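Local coordinates for protein beta-N-acetylglucosaminidase (Thermotoga maritima, PDB 3WO8) that probably hydrolyses terminal non-reducing N-acetyl-D-hexosamine residues in N-acetyl-beta-D-hexosaminides, as a TIM-barrel glycosidase of glycoside hydrolase family 3, at residues M60-L63 with S64-D68; V313-S316 with I317-V320. All coordinates share one frame; numbering follows the deposited sequence.

Contact 1. Residues M60-L63 with S64-D68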
loop_
_atom_site.group_PDB
_atom_site.type_symbol
_atom_site.label_atom_id
_atom_site.label_comp_id
_atom_site.label_asym_id
_atom_site.label_seq_id
_atom_site.Cartn_x
_atom_site.Cartn_y
_atom_site.Cartn_z
ATOM N N MET B 60 -11.050 3.870 -11.681
ATOM C CA MET B 60 -12.130 3.350 -10.822
ATOM C C MET B 60 -13.281 4.342 -10.831
ATOM O O MET B 60 -14.434 3.976 -10.799
ATOM C CB MET B 60 -11.625 3.167 -9.379
ATOM C CG MET B 60 -10.670 2.003 -9.178
ATOM S SD MET B 60 -11.597 0.476 -9.345
ATOM C CE MET B 60 -10.379 -0.725 -8.854
ATOM N N SER B 61 -12.960 5.622 -10.831
ATOM C CA SER B 61 -13.983 6.640 -10.934
ATOM C C SER B 61 -14.794 6.512 -12.220
ATOM O O SER B 61 -15.998 6.649 -12.216
ATOM C CB SER B 61 -13.339 8.010 -10.958
ATOM O OG SER B 61 -14.337 8.986 -11.056
ATOM N N PHE B 62 -14.101 6.298 -13.326
ATOM C CA PHE B 62 -14.724 6.015 -14.605
ATOM C C PHE B 62 -15.586 4.749 -14.537
ATOM O O PHE B 62 -16.737 4.779 -14.968
ATOM C CB PHE B 62 -13.658 5.886 -15.701
ATOM C CG PHE B 62 -14.189 5.387 -16.998
ATOM C CD1 PHE B 62 -14.832 6.253 -17.874
ATOM C CD2 PHE B 62 -14.068 4.045 -17.341
ATOM C CE1 PHE B 62 -15.335 5.804 -19.085
ATOM C CE2 PHE B 62 -14.579 3.581 -18.541
ATOM C CZ PHE B 62 -15.202 4.470 -19.419
ATOM N N LEU B 63 -15.062 3.649 -14.024
ATOM C CA LEU B 63 -15.836 2.424 -14.072
ATOM C C LEU B 63 -17.062 2.642 -13.249
ATOM O O LEU B 63 -18.154 2.103 -13.514
ATOM C CB LEU B 63 -15.069 1.256 -13.513
ATOM C CG LEU B 63 -13.892 0.888 -14.389
ATOM C CD1 LEU B 63 -12.920 -0.032 -13.657
ATOM C CD2 LEU B 63 -14.394 0.233 -15.672
ATOM N N SER B 64 -16.903 3.475 -12.243
ATOM C CA SER B 64 -17.960 3.622 -11.277
ATOM C C SER B 64 -19.158 4.315 -11.917
ATOM O O SER B 64 -20.282 3.838 -11.819
ATOM C CB SER B 64 -17.452 4.399 -10.067
ATOM O OG SER B 64 -18.400 4.360 -9.037
ATOM N N LYS B 65 -18.892 5.450 -12.553
ATOM C CA LYS B 65 -19.884 6.200 -13.337
ATOM C C LYS B 65 -20.503 5.418 -14.516
ATOM O O LYS B 65 -21.631 5.696 -14.870
ATOM C CB LYS B 65 -19.260 7.486 -13.894
ATOM C CG LYS B 65 -18.902 8.537 -12.845
ATOM C CD LYS B 65 -18.610 9.890 -13.511
ATOM C CE LYS B 65 -17.295 10.521 -13.065
ATOM N NZ LYS B 65 -17.385 11.009 -11.661
ATOM N N GLU B 66 -19.760 4.467 -15.091
ATOM C CA GLU B 66 -20.148 3.728 -16.312
ATOM C C GLU B 66 -20.981 2.487 -16.111
ATOM O O GLU B 66 -21.653 2.096 -17.026
ATOM C CB GLU B 66 -18.908 3.254 -17.104
ATOM C CG GLU B 66 -18.386 4.234 -18.137
ATOM C CD GLU B 66 -19.336 4.461 -19.307
ATOM O OE1 GLU B 66 -19.433 5.623 -19.765
ATOM O OE2 GLU B 66 -19.973 3.488 -19.771
ATOM N N GLY B 67 -20.883 1.823 -14.968
ATOM C CA GLY B 67 -21.623 0.583 -14.781
ATOM C C GLY B 67 -21.214 -0.362 -13.659
ATOM O O GLY B 67 -20.657 0.020 -12.628
ATOM N N ASP B 68 -21.501 -1.624 -13.874
ATOM C CA ASP B 68 -21.385 -2.568 -12.818
ATOM C C ASP B 68 -20.456 -3.633 -13.358
ATOM O O ASP B 68 -20.823 -4.316 -14.306
ATOM C CB ASP B 68 -22.782 -3.091 -12.489
ATOM C CG ASP B 68 -22.787 -4.065 -11.339
ATOM O OD1 ASP B 68 -22.234 -3.748 -10.265
ATOM O OD2 ASP B 68 -23.374 -5.152 -11.488
#
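Phe62 and Glu66, one turn apart at the C-terminal end of helix 53-66, meet through a CH-pi contact. Glu66 sets its CG over one face of the ring, 3.8 Å from the centroid and displaced toward the rim, where Phe62 CZ is its nearest atom at 3.4 Å. With CG anti to the backbone N (chi1 171°), the Phe62 ring stands out from the helix, and Glu66 reaches back to it from the next turn. The two side chains run at a slant to each other, and ring and carboxylate planes are 26° apart; it is the methylene that rests on the ring, while the bend at chi2 (-67°) carries the carboxylate on past its rim. Helix 29-37 borders the pair, Arg36 touching both residues.

On another side of the helix Ser61 OG and Lys65 NZ approach to 3.7 Å, too far for a hydrogen bond. Both turn to Asp338, the serine through a weak hydrogen bond and the lysine through a long ion pair. Met60 and Leu63 reach instead to barrel strand 70-72, both touching Ile71.

The backbone carries the turn. Lys65 N donates to Ser61 O at 3.2 Å, almost straight, and Glu66 N bonds to Phe62 O at 3.0 Å. Gly67 N reaches Leu63 O at 3.1 Å, and with positive phi Gly67 then breaks the helix. The chemistry is that of an amphipathic final turn: apolar side chains meet the barrel, whereas Glu66 lends its aliphatic part to Phe62 and keeps its charged end off the ring face.

Contact 2. Residues V313-S316 with I317-V320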
loop_
_atom_site.group_PDB
_atom_site.type_symbol
_atom_site.label_atom_id
_atom_site.label_comp_id
_atom_site.label_asym_id
_atom_site.label_seq_id
_atom_site.Cartn_x
_atom_site.Cartn_y
_atom_site.Cartn_z
ATOM N N VAL B 313 -25.091 -19.025 -24.272
ATOM C CA VAL B 313 -24.796 -17.597 -24.229
ATOM C C VAL B 313 -25.710 -16.873 -23.245
ATOM O O VAL B 313 -25.231 -16.113 -22.402
ATOM C CB VAL B 313 -24.881 -16.971 -25.635
ATOM C CG1 VAL B 313 -24.732 -15.450 -25.603
ATOM C CG2 VAL B 313 -23.781 -17.544 -26.508
ATOM N N GLU B 314 -27.013 -17.119 -23.336
ATOM C CA GLU B 314 -27.983 -16.536 -22.388
ATOM C C GLU B 314 -27.866 -17.084 -20.967
ATOM O O GLU B 314 -28.193 -16.387 -20.016
ATOM C CB GLU B 314 -29.421 -16.731 -22.866
ATOM C CG GLU B 314 -29.926 -15.673 -23.834
ATOM C CD GLU B 314 -31.386 -15.907 -24.210
ATOM O OE1 GLU B 314 -31.642 -16.553 -25.252
ATOM O OE2 GLU B 314 -32.287 -15.473 -23.451
ATOM N N ARG B 315 -27.416 -18.323 -20.835
ATOM C CA ARG B 315 -27.205 -18.949 -19.537
ATOM C C ARG B 315 -26.008 -18.320 -18.859
ATOM O O ARG B 315 -25.990 -18.069 -17.671
ATOM C CB ARG B 315 -26.872 -20.422 -19.734
ATOM C CG ARG B 315 -27.514 -21.346 -18.735
ATOM C CD ARG B 315 -28.680 -22.098 -19.375
ATOM N NE ARG B 315 -28.724 -23.470 -18.881
ATOM C CZ ARG B 315 -27.883 -24.446 -19.238
ATOM N NH1 ARG B 315 -28.031 -25.648 -18.697
ATOM N NH2 ARG B 315 -26.905 -24.239 -20.123
ATOM N N SER B 316 -24.964 -18.138 -19.648
ATOM C CA SER B 316 -23.740 -17.530 -19.177
ATOM C C SER B 316 -24.049 -16.092 -18.782
ATOM O O SER B 316 -23.698 -15.663 -17.698
ATOM C CB SER B 316 -22.645 -17.611 -20.251
ATOM O OG SER B 316 -22.091 -18.923 -20.336
ATOM N N ILE B 317 -24.772 -15.367 -19.620
ATOM C CA ILE B 317 -25.120 -13.995 -19.254
ATOM C C ILE B 317 -25.804 -13.919 -17.888
ATOM O O ILE B 317 -25.628 -12.959 -17.151
ATOM C CB ILE B 317 -25.945 -13.289 -20.329
ATOM C CG1 ILE B 317 -25.059 -13.001 -21.542
ATOM C CG2 ILE B 317 -26.476 -11.969 -19.806
ATOM C CD1 ILE B 317 -25.822 -12.712 -22.812
ATOM N N ARG B 318 -26.559 -14.942 -17.550
ATOM C CA ARG B 318 -27.290 -14.946 -16.302
ATOM C C ARG B 318 -26.354 -15.263 -15.141
ATOM O O ARG B 318 -26.362 -14.553 -14.143
ATOM C CB ARG B 318 -28.462 -15.940 -16.360
ATOM C CG ARG B 318 -29.771 -15.400 -15.785
ATOM C CD ARG B 318 -30.974 -16.236 -16.221
ATOM N NE ARG B 318 -31.244 -16.136 -17.666
ATOM C CZ ARG B 318 -31.084 -17.112 -18.577
ATOM N NH1 ARG B 318 -30.641 -18.334 -18.250
ATOM N NH2 ARG B 318 -31.376 -16.852 -19.854
ATOM N N THR B 319 -25.547 -16.310 -15.276
ATOM C CA THR B 319 -24.515 -16.653 -14.275
ATOM C C THR B 319 -23.622 -15.445 -13.906
ATOM O O THR B 319 -23.332 -15.175 -12.745
ATOM C CB THR B 319 -23.623 -17.795 -14.791
ATOM O OG1 THR B 319 -24.431 -18.932 -15.091
ATOM C CG2 THR B 319 -22.604 -18.212 -13.757
ATOM N N VAL B 320 -23.200 -14.725 -14.927
ATOM C CA VAL B 320 -22.423 -13.511 -14.750
ATOM C C VAL B 320 -23.218 -12.448 -14.002
ATOM O O VAL B 320 -22.680 -11.804 -13.118
ATOM C CB VAL B 320 -21.874 -12.989 -16.101
ATOM C CG1 VAL B 320 -21.356 -11.565 -15.984
ATOM C CG2 VAL B 320 -20.737 -13.885 -16.554
#
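Ile317 and Arg318 lean back on the preceding turn of helix 310-326, an alpha-helix of the TIM-barrel domain, and these two, with Ser316, have the most surface buried by the contact. Ile317 lies alongside Val313, the two side chains pointing the same way, and the tip CD1 of Ile317 comes within 4.1 Å of Val313 CG1. With its CG1 anti to the carbonyl carbon (chi1 -71°), Ile317 also brings that atom close to Val313 O, the acceptor for its own N at 2.9 Å.

Arg318, bent at chi3, lays one face of its guanidinium over Glu314 O, off centre; this is packing rather than a bond, since NH2 meets the oxygen at a poor angle. Glu314 OE2 lies in the guanidinium plane, at its edge, 4.0 Å from Arg318 NH2, a long salt bridge, with the carboxylate turned 71° from that plane.

Ser316 faces inward. Its OG bonds to Lys312 O within the helix and to Asn282 ND2, and the second bond fastens the helix to the segment leading into barrel strand 283-286.

Arg315 O receives Thr319 N at 3.0 Å and Thr319 OG1 at 3.1 Å, the hydroxyl coming from above the carbonyl plane. A valine here has no hydroxyl, and Arg315 O would probably be held by the backbone N-H with one grip fewer. One residue on, Ser316 O takes Val320 N at 3.0 Å, nearly along the C=O axis.

Following the chain from the N terminus, contact 1 comes first, at the end of helix 53-66 just before the chain enters strand 70-72. Some 245 residues later, after the eighth barrel strand, 283-286, contact 2 lies within helix 310-326. Each joins adjoining residues, so neither closes a long loop; they stand in series, without nesting or crossing. Contact 1 sits against barrel strands 42-45 and 70-72 and helix 29-37, whereas contact 2 packs on the loops beside strands 20-24, 253-257 and 283-286. Their centres are 22 Å apart, and their nearest atoms, about 7 Å apart, do not touch. Both belong to the family 3 N-terminal domain.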